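Local coordinates for condensin complex subunit 3 (Schizosaccharomyces pombe, PDB 5OQR), which serves as a regulatory subunit of the condensin complex, which is required to convert interphase chromatin into condensed, mitotic-like chromosomes, at residues G637-Q642 with H704-H709; D684-Y689 with K736-T741. All coordinates share one frame; numbering follows the deposited sequence.

Four segments of the C-terminal part of this all-helical chain alternate along the sequence, so the loops that the two contacts close cross each other. First comes 637-642, at the start of helix 639-661, then 684-689, in the loop after helix 669-682. Contact 1 closes a loop when 704-709, at the start of helix 706-717, returns to 637-642. Contact 2 closes the other when 736-741, the linker between helices 725-736 and 745-759, meets 684-689. Their centres lie about 9 Å apart, and Gln642 NE2 of contact 1 stands 2.7 Å from Asp684 O of contact 2, a probable hydrogen bond. Helix starts and inter-helix loops are thereby tied together.

Contact 1: residues G637-Q642 with H704-H709; sequences GAHENQ and HNVHLH
With CG anti to the backbone N (chi1 159°), His639 sends its imidazole across to His704 and Val706, while Val706 turns CG1 anti to its own N (chi1 179°) and offers one methyl to Gln642 and the other to the ring. In this HEAT-repeat protein the pairing joins the first turn of helix 639-661 to the start of helix 706-717, which belongs to HEAT 9, and to the residues leading into it. His704 O lies at the imidazole edge, in the ring plane, 3.3 Å from His639 CE1. Val706 CG2 approaches the same CE1 obliquely at 3.7 Å, the histidine and valine side chains passing alongside and running in opposing directions. Val706 CG2 also meets Gln642 CB (4.1 Å), and the valine packs on Trp643 and Ala646 of helix 639-661. Gln642, a buried residue, spends its NE2 on Trp682 O and Asp684 O. Asn705 is the N-cap of helix 706-717: its OD1 accepts from Leu708 N at 3.0 Å, in the carbonyl plane and on a lone pair, and more weakly from His707 N. The other Val706 methyl, CG1, rests 3.4 Å from Gln642 O.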
ATOM      1  N   GLY A 637      -7.868   2.645 -18.862  1.00 39.50           N
ATOM      2  CA  GLY A 637      -6.956   2.980 -19.935  1.00 45.48           C
ATOM      3  C   GLY A 637      -7.652   3.301 -21.240  1.00 43.42           C
ATOM      4  O   GLY A 637      -7.198   4.167 -21.993  1.00 51.50           O
ATOM      5  N   ALA A 638      -8.756   2.615 -21.523  1.00 38.73           N
ATOM      6  CA  ALA A 638      -9.444   2.782 -22.793  1.00 43.86           C
ATOM      7  C   ALA A 638     -10.941   2.619 -22.591  1.00 43.43           C
ATOM      8  O   ALA A 638     -11.389   1.846 -21.740  1.00 41.22           O
ATOM      9  CB  ALA A 638      -8.944   1.774 -23.834  1.00 43.20           C
ATOM     10  N   HIS A 639     -11.713   3.362 -23.388  1.00 45.08           N
ATOM     11  CA  HIS A 639     -13.162   3.192 -23.389  1.00 43.51           C
ATOM     12  C   HIS A 639     -13.547   1.770 -23.773  1.00 44.60           C
ATOM     13  O   HIS A 639     -14.533   1.225 -23.264  1.00 38.52           O
ATOM     14  CB  HIS A 639     -13.803   4.191 -24.351  1.00 44.93           C
ATOM     15  CG  HIS A 639     -15.179   3.802 -24.796  1.00 47.61           C
ATOM     16  ND1 HIS A 639     -16.315   4.153 -24.100  1.00 50.52           N
ATOM     17  CD2 HIS A 639     -15.599   3.088 -25.866  1.00 46.55           C
ATOM     18  CE1 HIS A 639     -17.375   3.673 -24.722  1.00 48.28           C
ATOM     19  NE2 HIS A 639     -16.969   3.021 -25.797  1.00 49.33           N
ATOM     20  N   GLU A 640     -12.781   1.155 -24.677  1.00 43.52           N
ATOM     21  CA  GLU A 640     -13.116  -0.186 -25.141  1.00 38.88           C
ATOM     22  C   GLU A 640     -12.921  -1.226 -24.048  1.00 38.61           C
ATOM     23  O   GLU A 640     -13.567  -2.279 -24.079  1.00 36.72           O
ATOM     24  CB  GLU A 640     -12.274  -0.546 -26.363  1.00 40.78           C
ATOM     25  CG  GLU A 640     -12.557   0.296 -27.594  1.00 44.25           C
ATOM     26  CD  GLU A 640     -11.952   1.685 -27.515  1.00 56.54           C
ATOM     27  OE1 GLU A 640     -11.241   1.969 -26.531  1.00 48.07           O
ATOM     28  OE2 GLU A 640     -12.191   2.495 -28.436  1.00 78.74           O
ATOM     29  N   ASN A 641     -12.041  -0.960 -23.081  1.00 35.29           N
ATOM     30  CA  ASN A 641     -11.848  -1.905 -21.988  1.00 38.07           C
ATOM     31  C   ASN A 641     -13.022  -1.870 -21.023  1.00 33.72           C
ATOM     32  O   ASN A 641     -13.443  -2.912 -20.511  1.00 34.92           O
ATOM     33  CB  ASN A 641     -10.544  -1.604 -21.252  1.00 45.08           C
ATOM     34  CG  ASN A 641      -9.320  -1.959 -22.067  1.00 35.55           C
ATOM     35  OD1 ASN A 641      -9.410  -2.679 -23.059  1.00 36.39           O
ATOM     36  ND2 ASN A 641      -8.167  -1.461 -21.647  1.00 40.95           N
ATOM     37  N   GLN A 642     -13.563  -0.679 -20.757  1.00 31.16           N
ATOM     38  CA  GLN A 642     -14.755  -0.584 -19.923  1.00 32.19           C
ATOM     39  C   GLN A 642     -15.931  -1.294 -20.577  1.00 31.99           C
ATOM     40  O   GLN A 642     -16.743  -1.926 -19.894  1.00 32.45           O
ATOM     41  CB  GLN A 642     -15.090   0.881 -19.652  1.00 29.24           C
ATOM     42  CG  GLN A 642     -13.995   1.629 -18.916  1.00 32.03           C
ATOM     43  CD  GLN A 642     -14.424   3.010 -18.465  1.00 33.02           C
ATOM     44  OE1 GLN A 642     -14.757   3.866 -19.278  1.00 36.56           O
ATOM     45  NE2 GLN A 642     -14.417   3.232 -17.158  1.00 35.88           N
ATOM     46  N   HIS A 704     -21.102   4.715 -27.606  1.00 53.06           N
ATOM     47  CA  HIS A 704     -22.212   4.390 -26.728  1.00 48.97           C
ATOM     48  C   HIS A 704     -21.737   4.353 -25.283  1.00 44.77           C
ATOM     49  O   HIS A 704     -20.637   3.880 -24.985  1.00 51.12           O
ATOM     50  CB  HIS A 704     -22.837   3.056 -27.124  1.00 51.00           C
ATOM     51  CG  HIS A 704     -23.383   3.045 -28.516  1.00 46.37           C
ATOM     52  ND1 HIS A 704     -24.536   3.712 -28.867  1.00 49.00           N
ATOM     53  CD2 HIS A 704     -22.923   2.465 -29.648  1.00 55.55           C
ATOM     54  CE1 HIS A 704     -24.768   3.535 -30.155  1.00 62.33           C
ATOM     55  NE2 HIS A 704     -23.804   2.782 -30.652  1.00 67.16           N
ATOM     56  N   ASN A 705     -22.566   4.885 -24.392  1.00 42.10           N
ATOM     57  CA  ASN A 705     -22.232   4.919 -22.977  1.00 33.11           C
ATOM     58  C   ASN A 705     -22.203   3.503 -22.418  1.00 32.04           C
ATOM     59  O   ASN A 705     -23.133   2.721 -22.632  1.00 33.03           O
ATOM     60  CB  ASN A 705     -23.247   5.774 -22.225  1.00 35.36           C
ATOM     61  CG  ASN A 705     -22.855   6.013 -20.790  1.00 34.97           C
ATOM     62  OD1 ASN A 705     -23.304   5.309 -19.888  1.00 36.84           O
ATOM     63  ND2 ASN A 705     -22.015   7.017 -20.566  1.00 32.28           N
ATOM     64  N   VAL A 706     -21.126   3.176 -21.701  1.00 33.72           N
ATOM     65  CA  VAL A 706     -20.970   1.826 -21.168  1.00 33.15           C
ATOM     66  C   VAL A 706     -22.056   1.529 -20.143  1.00 29.28           C
ATOM     67  O   VAL A 706     -22.568   0.407 -20.066  1.00 29.59           O
ATOM     68  CB  VAL A 706     -19.562   1.648 -20.566  1.00 31.40           C
ATOM     69  CG1 VAL A 706     -19.388   0.245 -19.992  1.00 28.95           C
ATOM     70  CG2 VAL A 706     -18.496   1.920 -21.612  1.00 33.53           C
ATOM     71  N   HIS A 707     -22.417   2.524 -19.333  1.00 32.11           N
ATOM     72  CA  HIS A 707     -23.409   2.293 -18.290  1.00 30.58           C
ATOM     73  C   HIS A 707     -24.804   2.124 -18.878  1.00 31.96           C
ATOM     74  O   HIS A 707     -25.585   1.295 -18.401  1.00 31.31           O
ATOM     75  CB  HIS A 707     -23.378   3.437 -17.279  1.00 32.45           C
ATOM     76  CG  HIS A 707     -22.420   3.219 -16.148  1.00 38.80           C
ATOM     77  ND1 HIS A 707     -22.243   4.139 -15.139  1.00 40.93           N
ATOM     78  CD2 HIS A 707     -21.591   2.187 -15.865  1.00 34.88           C
ATOM     79  CE1 HIS A 707     -21.349   3.684 -14.281  1.00 40.83           C
ATOM     80  NE2 HIS A 707     -20.938   2.502 -14.699  1.00 34.18           N
ATOM     81  N   LEU A 708     -25.139   2.896 -19.909  1.00 29.55           N
ATOM     82  CA  LEU A 708     -26.405   2.662 -20.588  1.00 30.03           C
ATOM     83  C   LEU A 708     -26.382   1.338 -21.338  1.00 29.77           C
ATOM     84  O   LEU A 708     -27.417   0.673 -21.453  1.00 33.44           O
ATOM     85  CB  LEU A 708     -26.719   3.815 -21.541  1.00 30.27           C
ATOM     86  CG  LEU A 708     -28.182   3.920 -21.976  1.00 27.76           C
ATOM     87  CD1 LEU A 708     -29.090   4.224 -20.791  1.00 34.05           C
ATOM     88  CD2 LEU A 708     -28.340   4.984 -23.044  1.00 37.88           C
ATOM     89  N   HIS A 709     -25.217   0.941 -21.850  1.00 29.80           N
ATOM     90  CA  HIS A 709     -25.073  -0.396 -22.408  1.00 28.71           C
ATOM     91  C   HIS A 709     -25.228  -1.454 -21.326  1.00 28.09           C
ATOM     92  O   HIS A 709     -25.798  -2.523 -21.569  1.00 28.55           O
ATOM     93  CB  HIS A 709     -23.717  -0.531 -23.102  1.00 29.33           C
ATOM     94  CG  HIS A 709     -23.370  -1.935 -23.480  1.00 28.97           C
ATOM     95  ND1 HIS A 709     -22.290  -2.605 -22.946  1.00 33.36           N
ATOM     96  CD2 HIS A 709     -23.967  -2.804 -24.329  1.00 24.79           C
ATOM     97  CE1 HIS A 709     -22.234  -3.823 -23.454  1.00 30.80           C
ATOM     98  NE2 HIS A 709     -23.241  -3.969 -24.295  1.00 33.97           N
TER

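Contact 2: residues D684-Y689 with K736-T741; sequences DNEKLY and KLKIPT
Lys738 and Asp684 meet at a slant: the lysine arm passes OD2 with CD off the carboxylate plane, and its ammonium ends close to that plane, on the side of both oxygens. A bend at CG-CD (chi3 74°) carries the methylenes alongside OD2. Lys738 CD is 3.2 Å from Asp684 OD2, whereas Lys738 NZ stands 3.8 Å from that oxygen, a long salt bridge. NZ also comes to 3.7 Å from Glu686 CB. Here too the two side chains slant across one another, and the lysine end lies against the aliphatic base of the glutamate. Glu686 OE1 stays 4.9 Å from Lys738 NZ, too far for a salt bridge, though its charge may still help to attract the ammonium; this glutamate is poorly ordered.

Asp684 itself is held from within its own segment. Its OD1 accepts from Glu686 N at 2.8 Å, the donor standing 41° above the carboxylate plane, and still lies only slightly farther from Lys738 NZ than OD2 does. OD2 also makes a long salt bridge to Lys687 NZ, 3.9 Å away, and the two ammonium groups would probably stabilise the ionised carboxylate of this buried residue, whose CB packs on the His707 ring. At the other end of the lysine residue, Lys738 N is hydrogen-bonded to His707 ND1, anchoring the linker backbone to helix 706-717. The result is an Asx turn whose aspartate is also the hub of a salt-bridge network with Lys687 and Lys738, joining two inter-helix loops of the HEAT-repeat solenoid.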
ATOM      1  N   ASP A 684     -17.363   3.091 -15.239  1.00 36.17           N
ATOM      2  CA  ASP A 684     -17.787   4.484 -15.273  1.00 40.77           C
ATOM      3  C   ASP A 684     -16.899   5.273 -16.229  1.00 43.18           C
ATOM      4  O   ASP A 684     -15.678   5.332 -16.047  1.00 45.20           O
ATOM      5  CB  ASP A 684     -17.732   5.077 -13.868  1.00 45.33           C
ATOM      6  CG  ASP A 684     -18.306   6.477 -13.794  1.00 54.47           C
ATOM      7  OD1 ASP A 684     -18.383   7.159 -14.838  1.00 58.18           O
ATOM      8  OD2 ASP A 684     -18.675   6.902 -12.681  1.00 59.27           O
ATOM      9  N   ASN A 685     -17.513   5.889 -17.241  1.00 52.54           N
ATOM     10  CA  ASN A 685     -16.747   6.638 -18.232  1.00 50.67           C
ATOM     11  C   ASN A 685     -16.031   7.829 -17.610  1.00 53.44           C
ATOM     12  O   ASN A 685     -14.982   8.251 -18.108  1.00 50.31           O
ATOM     13  CB  ASN A 685     -17.668   7.109 -19.357  1.00 53.42           C
ATOM     14  CG  ASN A 685     -16.929   7.886 -20.427  1.00 60.25           C
ATOM     15  OD1 ASN A 685     -17.006   9.112 -20.484  1.00 59.23           O
ATOM     16  ND2 ASN A 685     -16.200   7.173 -21.278  1.00 57.83           N
ATOM     17  N   GLU A 686     -16.579   8.386 -16.530  1.00 61.78           N
ATOM     18  CA  GLU A 686     -15.963   9.545 -15.898  1.00 65.74           C
ATOM     19  C   GLU A 686     -14.591   9.226 -15.320  1.00 67.78           C
ATOM     20  O   GLU A 686     -13.770  10.138 -15.168  1.00 73.26           O
ATOM     21  CB  GLU A 686     -16.878  10.082 -14.796  1.00 78.83           C
ATOM     22  CG  GLU A 686     -16.387  11.364 -14.136  1.00104.48           C
ATOM     23  CD  GLU A 686     -16.375  12.546 -15.088  1.00108.84           C
ATOM     24  OE1 GLU A 686     -16.960  12.432 -16.186  1.00104.60           O
ATOM     25  OE2 GLU A 686     -15.782  13.588 -14.739  1.00118.24           O
ATOM     26  N   LYS A 687     -14.318   7.963 -15.004  1.00 60.35           N
ATOM     27  CA  LYS A 687     -13.090   7.586 -14.319  1.00 56.77           C
ATOM     28  C   LYS A 687     -11.954   7.238 -15.272  1.00 52.20           C
ATOM     29  O   LYS A 687     -10.961   6.651 -14.836  1.00 60.17           O
ATOM     30  CB  LYS A 687     -13.349   6.402 -13.386  1.00 51.98           C
ATOM     31  CG  LYS A 687     -14.388   6.669 -12.313  1.00 53.13           C
ATOM     32  CD  LYS A 687     -14.092   5.868 -11.057  1.00 58.01           C
ATOM     33  CE  LYS A 687     -15.329   5.693 -10.195  1.00 62.85           C
ATOM     34  NZ  LYS A 687     -15.981   6.987  -9.864  1.00 60.59           N
ATOM     35  N   LEU A 688     -12.070   7.579 -16.551  1.00 52.17           N
ATOM     36  CA  LEU A 688     -10.979   7.331 -17.481  1.00 52.23           C
ATOM     37  C   LEU A 688      -9.833   8.302 -17.226  1.00 64.66           C
ATOM     38  O   LEU A 688     -10.047   9.490 -16.972  1.00 69.55           O
ATOM     39  CB  LEU A 688     -11.461   7.461 -18.926  1.00 56.00           C
ATOM     40  CG  LEU A 688     -12.289   6.305 -19.497  1.00 47.86           C
ATOM     41  CD1 LEU A 688     -12.799   6.648 -20.882  1.00 47.20           C
ATOM     42  CD2 LEU A 688     -11.480   5.024 -19.545  1.00 45.66           C
ATOM     43  N   TYR A 689      -8.605   7.783 -17.288  1.00 62.38           N
ATOM     44  CA  TYR A 689      -7.432   8.634 -17.117  1.00 65.03           C
ATOM     45  C   TYR A 689      -7.347   9.671 -18.229  1.00 77.50           C
ATOM     46  O   TYR A 689      -7.030  10.840 -17.980  1.00 82.10           O
ATOM     47  CB  TYR A 689      -6.167   7.774 -17.085  1.00 59.23           C
ATOM     48  CG  TYR A 689      -6.114   6.780 -15.942  1.00 48.65           C
ATOM     49  CD1 TYR A 689      -6.617   7.102 -14.689  1.00 48.76           C
ATOM     50  CD2 TYR A 689      -5.560   5.518 -16.120  1.00 45.37           C
ATOM     51  CE1 TYR A 689      -6.568   6.200 -13.645  1.00 52.88           C
ATOM     52  CE2 TYR A 689      -5.506   4.607 -15.085  1.00 44.84           C
ATOM     53  CZ  TYR A 689      -6.011   4.951 -13.847  1.00 53.34           C
ATOM     54  OH  TYR A 689      -5.960   4.043 -12.806  1.00 55.81           O
ATOM     55  N   LYS A 736     -27.927   2.778  -9.445  1.00 44.39           N
ATOM     56  CA  LYS A 736     -26.566   3.249  -9.224  1.00 38.78           C
ATOM     57  C   LYS A 736     -25.866   3.662 -10.510  1.00 33.93           C
ATOM     58  O   LYS A 736     -24.831   4.332 -10.447  1.00 36.24           O
ATOM     59  CB  LYS A 736     -25.741   2.166  -8.529  1.00 37.33           C
ATOM     60  CG  LYS A 736     -26.410   1.574  -7.303  1.00 36.34           C
ATOM     61  CD  LYS A 736     -25.603   0.433  -6.722  1.00 49.53           C
ATOM     62  CE  LYS A 736     -26.341  -0.240  -5.577  1.00 61.99           C
ATOM     63  NZ  LYS A 736     -26.671   0.712  -4.483  1.00 83.71           N
ATOM     64  N   LEU A 737     -26.403   3.282 -11.666  1.00 36.55           N
ATOM     65  CA  LEU A 737     -25.777   3.633 -12.931  1.00 30.15           C
ATOM     66  C   LEU A 737     -25.632   5.144 -13.057  1.00 32.34           C
ATOM     67  O   LEU A 737     -26.430   5.918 -12.525  1.00 37.83           O
ATOM     68  CB  LEU A 737     -26.596   3.090 -14.100  1.00 27.79           C
ATOM     69  CG  LEU A 737     -26.758   1.572 -14.176  1.00 32.79           C
ATOM     70  CD1 LEU A 737     -27.741   1.201 -15.273  1.00 33.85           C
ATOM     71  CD2 LEU A 737     -25.423   0.898 -14.414  1.00 35.85           C
ATOM     72  N   LYS A 738     -24.590   5.556 -13.766  1.00 33.73           N
ATOM     73  CA  LYS A 738     -24.318   6.958 -14.055  1.00 34.40           C
ATOM     74  C   LYS A 738     -24.596   7.172 -15.539  1.00 32.55           C
ATOM     75  O   LYS A 738     -23.727   6.960 -16.387  1.00 37.50           O
ATOM     76  CB  LYS A 738     -22.888   7.331 -13.699  1.00 47.91           C
ATOM     77  CG  LYS A 738     -22.687   7.721 -12.241  1.00 57.04           C
ATOM     78  CD  LYS A 738     -21.376   8.464 -12.046  1.00 84.61           C
ATOM     79  CE  LYS A 738     -21.439   9.889 -12.593  1.00 94.43           C
ATOM     80  NZ  LYS A 738     -20.092  10.411 -12.950  1.00 78.26           N
ATOM     81  N   ILE A 739     -25.813   7.594 -15.844  1.00 35.81           N
ATOM     82  CA  ILE A 739     -26.254   7.810 -17.218  1.00 30.67           C
ATOM     83  C   ILE A 739     -26.121   9.299 -17.516  1.00 28.62           C
ATOM     84  O   ILE A 739     -26.748  10.110 -16.821  1.00 36.00           O
ATOM     85  CB  ILE A 739     -27.699   7.334 -17.423  1.00 33.25           C
ATOM     86  CG1 ILE A 739     -27.887   5.931 -16.837  1.00 26.78           C
ATOM     87  CG2 ILE A 739     -28.057   7.349 -18.900  1.00 36.77           C
ATOM     88  CD1 ILE A 739     -26.985   4.870 -17.437  1.00 30.40           C
ATOM     89  N   PRO A 740     -25.319   9.704 -18.497  1.00 28.35           N
ATOM     90  CA  PRO A 740     -25.277  11.123 -18.861  1.00 43.02           C
ATOM     91  C   PRO A 740     -26.575  11.563 -19.521  1.00 44.87           C
ATOM     92  O   PRO A 740     -27.379  10.754 -19.990  1.00 43.63           O
ATOM     93  CB  PRO A 740     -24.094  11.215 -19.829  1.00 45.85           C
ATOM     94  CG  PRO A 740     -23.891   9.835 -20.324  1.00 38.12           C
ATOM     95  CD  PRO A 740     -24.302   8.924 -19.220  1.00 33.62           C
ATOM     96  N   THR A 741     -26.770  12.878 -19.552  1.00 47.05           N
ATOM     97  CA  THR A 741     -27.998  13.473 -20.061  1.00 46.04           C
ATOM     98  C   THR A 741     -27.838  14.079 -21.448  1.00 53.19           C
ATOM     99  O   THR A 741     -28.795  14.663 -21.965  1.00 52.70           O
ATOM    100  CB  THR A 741     -28.496  14.551 -19.093  1.00 40.63           C
ATOM    101  OG1 THR A 741     -27.563  15.636 -19.064  1.00 43.17           O
ATOM    102  CG2 THR A 741     -28.651  13.984 -17.691  1.00 34.85           C
TER